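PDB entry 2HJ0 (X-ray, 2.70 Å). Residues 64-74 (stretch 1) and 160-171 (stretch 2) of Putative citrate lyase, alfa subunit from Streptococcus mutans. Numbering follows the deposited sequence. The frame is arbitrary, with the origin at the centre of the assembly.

Stretch 1 64-74: GMTISFHHHFR
Stretch 2, residues 160-171: IHIDVAFLGAPS

The apolar centre of this contact is built around F166, whose ring (chi1 -64°, m; chi2 -82°) meets two side chains of the other strand. I67, with chi1 p and chi2 t, brings CG2 to the edge of that ring, 3.9 Å from F166 CE2, and the same I67 CG2 lies 4.2 Å from V164 CB. F69 (chi1 -49°, m; chi2 85°) starts sideways but its end comes nearer, so that F69 CE2 sits 3.6 Å from F166 CB. The two phenyl planes are inclined by only 20°, with centroids 5.8 Å apart; they are slid past one another and barely overlap.

These side chains hang on two parallel strands, 66-69 and 164-169, whose axes approach to 4.7 Å and cross at -19°. The register pairs I67 with V164 (CA to CA 4.8 Å) and S68 with A165 (CA to CA 4.7 Å). Side chains alternate as extended backbones require: I67 and V164 share one face, S68 and A165 the other. On that second face small residues allow close packing, with S68 OG (chi1 53°, p) 3.2 Å from A165 CB and 3.2 Å from I162 CG2; this hydroxyl is hydrogen-bonded elsewhere in the structure.

Backbone hydrogen bonds fix the register. V164 N donates to T66 O at 3.3 Å, S68 N to V164 O at 3.1 Å, and F166 N to S68 O at 3.0 Å. S68 thus uses both its amide and its carbonyl to bridge the residues flanking A165, the classic parallel pattern. I67 CA adds a CA-H...O contact to V164 O at 3.0 Å.

Beyond the C-terminal end of the strand pairing, H71 to R74 form a type I turn, closed by R74 N to H71 O at 3.0 Å. F73 within it (chi1 -72°, m; chi2 121°) points back toward stretch 2, placing F73 CZ 3.8 Å from P170 CD and the ring edge against G168. Glycine fits this site: an ideal CB on G168 would point toward stretch 1 and lie a tight 3.2 Å from F73 CE1.

The polar edge lies at the other end, around D163. Its phi/psi of -78/-51° departs from the extended V164 (-138/129°), and its CB points toward stretch 1. With chi1 -74° (m) and chi2 -63°, it accepts T66 N at D163 OD2, 2.7 Å and nearly linear at 168°, while D163 N donates to T66 O at 2.7 Å. T66 is therefore held by both its amide and its carbonyl. Selenomethionine M65 packs alongside, its CB 3.1 Å from D163 OD2.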

# COMPACT_ATOMS: atom_id res chain seq x y z
N GLY A 64 -23.94 14.26 -11.02
CA GLY A 64 -23.75 14.50 -9.60
C GLY A 64 -22.63 13.75 -8.93
O GLY A 64 -22.30 14.02 -7.77
N MSE A 65 -22.03 12.79 -9.63
CA MSE A 65 -20.95 12.02 -9.04
C MSE A 65 -19.65 12.80 -8.97
O MSE A 65 -19.52 13.88 -9.57
CB MSE A 65 -20.72 10.74 -9.83
CG MSE A 65 -21.95 9.87 -9.89
SE MSE A 65 -21.56 8.05 -10.38
CE MSE A 65 -22.09 7.21 -8.73
N THR A 66 -18.69 12.28 -8.22
CA THR A 66 -17.41 12.94 -8.09
C THR A 66 -16.30 12.11 -8.72
O THR A 66 -16.22 10.91 -8.51
CB THR A 66 -17.04 13.21 -6.63
OG1 THR A 66 -17.96 14.17 -6.08
CG2 THR A 66 -15.62 13.77 -6.54
N ILE A 67 -15.45 12.76 -9.50
CA ILE A 67 -14.35 12.09 -10.15
C ILE A 67 -13.05 12.82 -9.79
O ILE A 67 -13.07 13.99 -9.42
CB ILE A 67 -14.54 12.08 -11.68
CG1 ILE A 67 -14.52 13.50 -12.23
CG2 ILE A 67 -15.87 11.42 -12.03
CD1 ILE A 67 -14.68 13.55 -13.75
N SER A 68 -11.92 12.12 -9.90
CA SER A 68 -10.62 12.71 -9.59
C SER A 68 -9.56 12.45 -10.66
O SER A 68 -9.73 11.59 -11.53
CB SER A 68 -10.12 12.18 -8.24
OG SER A 68 -10.11 10.76 -8.22
N PHE A 69 -8.47 13.20 -10.56
CA PHE A 69 -7.33 13.12 -11.47
C PHE A 69 -6.10 13.60 -10.71
O PHE A 69 -6.24 14.24 -9.68
CB PHE A 69 -7.49 14.05 -12.68
CG PHE A 69 -8.82 13.93 -13.38
CD1 PHE A 69 -9.92 14.65 -12.93
CD2 PHE A 69 -8.96 13.10 -14.48
CE1 PHE A 69 -11.15 14.55 -13.58
CE2 PHE A 69 -10.18 13.00 -15.13
CZ PHE A 69 -11.27 13.72 -14.68
N HIS A 70 -4.90 13.29 -11.21
CA HIS A 70 -3.70 13.76 -10.54
C HIS A 70 -2.97 14.73 -11.48
O HIS A 70 -3.27 14.79 -12.66
CB HIS A 70 -2.79 12.61 -10.15
CG HIS A 70 -2.13 11.94 -11.30
ND1 HIS A 70 -2.50 10.70 -11.75
CD2 HIS A 70 -1.14 12.37 -12.13
CE1 HIS A 70 -1.78 10.39 -12.82
NE2 HIS A 70 -0.95 11.39 -13.07
N HIS A 71 -2.02 15.49 -10.94
CA HIS A 71 -1.28 16.45 -11.77
C HIS A 71 0.23 16.16 -11.92
O HIS A 71 1.03 17.10 -12.10
CB HIS A 71 -1.46 17.87 -11.22
CG HIS A 71 -0.83 18.08 -9.88
ND1 HIS A 71 -1.31 17.49 -8.73
CD2 HIS A 71 0.26 18.80 -9.51
CE1 HIS A 71 -0.53 17.82 -7.71
NE2 HIS A 71 0.42 18.61 -8.15
N HIS A 72 0.62 14.90 -11.88
CA HIS A 72 2.04 14.59 -11.99
C HIS A 72 2.63 14.91 -13.36
O HIS A 72 3.84 15.06 -13.49
CB HIS A 72 2.31 13.13 -11.63
CG HIS A 72 2.37 12.88 -10.16
ND1 HIS A 72 1.46 12.10 -9.49
CD2 HIS A 72 3.26 13.31 -9.23
CE1 HIS A 72 1.78 12.05 -8.21
NE2 HIS A 72 2.88 12.77 -8.02
N PHE A 73 1.78 15.04 -14.37
CA PHE A 73 2.25 15.37 -15.72
C PHE A 73 2.27 16.89 -15.93
O PHE A 73 2.70 17.39 -16.97
CB PHE A 73 1.36 14.72 -16.78
CG PHE A 73 1.54 13.25 -16.87
CD1 PHE A 73 0.46 12.39 -16.67
CD2 PHE A 73 2.79 12.71 -17.15
CE1 PHE A 73 0.63 11.02 -16.74
CE2 PHE A 73 2.97 11.34 -17.23
CZ PHE A 73 1.90 10.49 -17.03
N ARG A 74 1.79 17.60 -14.91
CA ARG A 74 1.73 19.04 -14.94
C ARG A 74 1.19 19.61 -16.24
O ARG A 74 0.16 19.16 -16.72
CB ARG A 74 3.11 19.60 -14.64
CG ARG A 74 3.56 19.18 -13.28
CD ARG A 74 4.58 20.12 -12.74
NE ARG A 74 5.91 19.59 -12.96
CZ ARG A 74 7.02 20.25 -12.72
NH1 ARG A 74 8.21 19.68 -12.95
NH2 ARG A 74 6.94 21.49 -12.24
N ILE A 160 -15.47 13.53 1.91
CA ILE A 160 -15.42 13.68 0.46
C ILE A 160 -15.24 12.25 -0.04
O ILE A 160 -14.53 11.47 0.59
CB ILE A 160 -14.23 14.54 0.04
CG1 ILE A 160 -14.11 14.57 -1.49
CG2 ILE A 160 -12.98 13.97 0.63
CD1 ILE A 160 -12.83 15.20 -1.97
N HIS A 161 -15.87 11.88 -1.15
CA HIS A 161 -15.76 10.51 -1.65
C HIS A 161 -15.71 10.42 -3.17
O HIS A 161 -16.62 10.88 -3.86
CB HIS A 161 -16.94 9.70 -1.11
CG HIS A 161 -16.68 8.23 -1.00
ND1 HIS A 161 -16.87 7.36 -2.05
CD2 HIS A 161 -16.23 7.48 0.04
CE1 HIS A 161 -16.55 6.14 -1.66
NE2 HIS A 161 -16.16 6.18 -0.40
N ILE A 162 -14.64 9.82 -3.68
CA ILE A 162 -14.47 9.72 -5.12
C ILE A 162 -15.22 8.55 -5.74
O ILE A 162 -15.03 7.40 -5.35
CB ILE A 162 -12.98 9.60 -5.48
CG1 ILE A 162 -12.20 10.73 -4.82
CG2 ILE A 162 -12.80 9.67 -6.99
CD1 ILE A 162 -10.69 10.60 -4.96
N ASP A 163 -16.07 8.85 -6.71
CA ASP A 163 -16.83 7.80 -7.37
C ASP A 163 -15.95 7.09 -8.38
O ASP A 163 -15.86 5.87 -8.40
CB ASP A 163 -18.05 8.38 -8.09
CG ASP A 163 -19.14 8.78 -7.14
OD1 ASP A 163 -19.68 7.88 -6.44
OD2 ASP A 163 -19.46 9.99 -7.07
N VAL A 164 -15.30 7.87 -9.23
CA VAL A 164 -14.43 7.30 -10.23
C VAL A 164 -13.17 8.12 -10.34
O VAL A 164 -13.21 9.34 -10.48
CB VAL A 164 -15.09 7.28 -11.62
CG1 VAL A 164 -14.16 6.62 -12.63
CG2 VAL A 164 -16.40 6.54 -11.55
N ALA A 165 -12.03 7.44 -10.27
CA ALA A 165 -10.76 8.12 -10.39
C ALA A 165 -10.13 7.76 -11.72
O ALA A 165 -9.88 6.58 -12.00
CB ALA A 165 -9.84 7.74 -9.26
N PHE A 166 -9.89 8.77 -12.55
CA PHE A 166 -9.25 8.55 -13.83
C PHE A 166 -7.79 8.93 -13.64
O PHE A 166 -7.47 10.11 -13.61
CB PHE A 166 -9.89 9.43 -14.88
CG PHE A 166 -11.33 9.10 -15.12
CD1 PHE A 166 -11.68 8.06 -15.95
CD2 PHE A 166 -12.33 9.84 -14.50
CE1 PHE A 166 -13.02 7.75 -16.16
CE2 PHE A 166 -13.67 9.54 -14.70
CZ PHE A 166 -14.02 8.50 -15.53
N LEU A 167 -6.92 7.92 -13.50
CA LEU A 167 -5.50 8.16 -13.26
C LEU A 167 -4.57 7.86 -14.45
O LEU A 167 -4.66 6.80 -15.06
CB LEU A 167 -5.02 7.33 -12.06
CG LEU A 167 -5.88 7.38 -10.80
CD1 LEU A 167 -5.25 6.51 -9.71
CD2 LEU A 167 -6.00 8.83 -10.33
N GLY A 168 -3.68 8.79 -14.77
CA GLY A 168 -2.76 8.54 -15.86
C GLY A 168 -1.53 7.80 -15.35
O GLY A 168 -1.02 8.14 -14.29
N ALA A 169 -1.07 6.78 -16.07
CA ALA A 169 0.11 6.03 -15.66
C ALA A 169 0.97 5.76 -16.88
O ALA A 169 0.52 5.18 -17.88
CB ALA A 169 -0.28 4.72 -15.02
N PRO A 170 2.24 6.20 -16.84
CA PRO A 170 3.13 5.98 -17.97
C PRO A 170 3.34 4.52 -18.35
O PRO A 170 3.89 4.22 -19.41
CB PRO A 170 4.43 6.68 -17.54
CG PRO A 170 4.36 6.68 -16.06
CD PRO A 170 2.90 7.00 -15.79
N SER A 171 2.92 3.60 -17.48
CA SER A 171 3.02 2.17 -17.76
C SER A 171 2.03 1.39 -16.90
O SER A 171 1.70 1.80 -15.79
CB SER A 171 4.46 1.64 -17.52
OG SER A 171 4.88 1.78 -16.18